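Local coordinates for fructose-bisphosphate aldolase class I (Thermoproteus tenax, PDB 1W8S), which is a class I aldolase of the DeoC/LacD family, built as a TIM barrel, with 1,6-di-O-phosphono-beta-D-fructofuranose bound in its pocket, at residues L171-M176 with G195-L200. The protein carries 2 engineered substitutions. Sequence-based numbering, arbitrary orientation.
Sequences LGADAM and GKVPVL
M176 O accepts the backbone N-H of L200 at 2.8 Å, and M176 N donates to P198 O at 3.0 Å, the first with an N-H...O angle of 154°. Both bonds of M176 thus straddle V199, the register of a parallel bridge between neighbouring barrel strands, 175-179 and 199-202. M176 and V199 point to the same face of the sheet, where CG of M176 lies 3.9 Å from CG2 of V199. With CG of M176 held between its backbone N and carbonyl carbon (chi1 71°), the bend at chi3 puts CE 3.6 Å from CG1 of V197, the two side chains crossing at about a right angle. That same V197 CG1 also reaches A175 CA at 3.5 Å, while CG2 lies against A173 O. Ahead of strand 199-202, P198 CD lies 3.4 Å from D174 O, and its CG 4.0 Å from A175 CB. Helix 158-171 covers M176 and V197, and helix 4-12 covers A175 and P198. K67 of a second subunit hydrogen-bonds A173 O and forms a salt bridge with D174 OD1, while D174 OD2 accepts the backbone N-H of L141. Two backbone bonds thus fix the pairing within this beta-alpha-beta unit, and the side chains of V197 and P198 add only van der Waals packing.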
loop_
_atom_site.group_PDB
_atom_site.type_symbol
_atom_site.label_atom_id
_atom_site.label_comp_id
_atom_site.label_asym_id
_atom_site.label_seq_id
_atom_site.Cartn_x
_atom_site.Cartn_y
_atom_site.Cartn_z
ATOM N N LEU E 171 21.454 8.795 -2.495
ATOM C CA LEU E 171 20.510 7.728 -2.881
ATOM C C LEU E 171 21.018 6.788 -4.009
ATOM O O LEU E 171 20.372 5.775 -4.316
ATOM C CB LEU E 171 19.155 8.332 -3.239
ATOM C CG LEU E 171 18.401 8.962 -2.052
ATOM C CD1 LEU E 171 17.191 9.601 -2.534
ATOM C CD2 LEU E 171 18.060 7.997 -0.927
ATOM N N GLY E 172 22.150 7.130 -4.615
ATOM C CA GLY E 172 22.858 6.253 -5.534
ATOM C C GLY E 172 22.825 6.693 -6.999
ATOM O O GLY E 172 23.083 5.888 -7.880
ATOM N N ALA E 173 22.502 7.943 -7.265
ATOM C CA ALA E 173 22.539 8.481 -8.640
ATOM C C ALA E 173 23.911 8.269 -9.222
ATOM O O ALA E 173 24.941 8.458 -8.535
ATOM C CB ALA E 173 22.218 9.943 -8.662
ATOM N N ASP E 174 23.926 7.924 -10.500
ATOM C CA ASP E 174 25.156 7.832 -11.273
ATOM C C ASP E 174 25.426 9.163 -12.008
ATOM O O ASP E 174 26.547 9.458 -12.333
ATOM C CB ASP E 174 25.078 6.678 -12.269
ATOM C CG ASP E 174 24.816 5.353 -11.594
ATOM O OD1 ASP E 174 25.477 5.086 -10.546
ATOM O OD2 ASP E 174 23.941 4.540 -12.008
ATOM N N ALA E 175 24.361 9.897 -12.306
ATOM C CA ALA E 175 24.398 11.288 -12.744
ATOM C C ALA E 175 23.147 11.942 -12.188
ATOM O O ALA E 175 22.184 11.249 -11.787
ATOM C CB ALA E 175 24.392 11.362 -14.277
ATOM N N MET E 176 23.087 13.264 -12.226
ATOM C CA MET E 176 21.900 13.938 -11.709
ATOM C C MET E 176 21.539 15.170 -12.523
ATOM O O MET E 176 22.391 15.759 -13.205
ATOM C CB MET E 176 22.088 14.319 -10.231
ATOM C CG MET E 176 23.088 15.460 -9.982
ATOM S SD MET E 176 23.301 15.838 -8.207
ATOM C CE MET E 176 24.344 14.472 -7.758
ATOM N N GLY E 195 29.916 15.714 -5.374
ATOM C CA GLY E 195 31.131 14.910 -5.391
ATOM C C GLY E 195 31.443 14.330 -6.757
ATOM O O GLY E 195 31.452 15.050 -7.767
ATOM N N LYS E 196 31.681 13.012 -6.805
ATOM C CA LYS E 196 32.000 12.308 -8.049
ATOM C C LYS E 196 30.808 12.138 -9.021
ATOM O O LYS E 196 30.988 11.637 -10.140
ATOM C CB LYS E 196 32.459 10.867 -7.718
ATOM C CG LYS E 196 33.733 10.755 -6.907
ATOM C CD LYS E 196 33.918 9.255 -6.503
ATOM C CE LYS E 196 35.266 8.996 -5.893
ATOM N NZ LYS E 196 35.533 7.551 -5.811
ATOM N N VAL E 197 29.594 12.476 -8.599
ATOM C CA VAL E 197 28.424 12.310 -9.483
ATOM C C VAL E 197 28.257 13.599 -10.324
ATOM O O VAL E 197 28.113 14.713 -9.772
ATOM C CB VAL E 197 27.146 11.957 -8.698
ATOM C CG1 VAL E 197 25.946 11.855 -9.621
ATOM C CG2 VAL E 197 27.345 10.638 -7.911
ATOM N N PRO E 198 28.292 13.472 -11.649
ATOM C CA PRO E 198 28.152 14.657 -12.514
ATOM C C PRO E 198 26.776 15.296 -12.472
ATOM O O PRO E 198 25.758 14.604 -12.313
ATOM C CB PRO E 198 28.464 14.131 -13.912
ATOM C CG PRO E 198 28.144 12.632 -13.829
ATOM C CD PRO E 198 28.522 12.243 -12.431
ATOM N N VAL E 199 26.771 16.616 -12.663
ATOM C CA VAL E 199 25.588 17.453 -12.545
ATOM C C VAL E 199 25.235 18.040 -13.897
ATOM O O VAL E 199 26.087 18.604 -14.580
ATOM C CB VAL E 199 25.833 18.638 -11.560
ATOM C CG1 VAL E 199 24.699 19.677 -11.630
ATOM C CG2 VAL E 199 25.950 18.145 -10.143
ATOM N N LEU E 200 23.965 17.895 -14.243
ATOM C CA LEU E 200 23.323 18.475 -15.402
ATOM C C LEU E 200 22.328 19.516 -14.952
ATOM O O LEU E 200 21.513 19.276 -14.061
ATOM C CB LEU E 200 22.578 17.394 -16.175
ATOM C CG LEU E 200 23.416 16.318 -16.869
ATOM C CD1 LEU E 200 22.502 15.230 -17.427
ATOM C CD2 LEU E 200 24.292 16.927 -17.978
#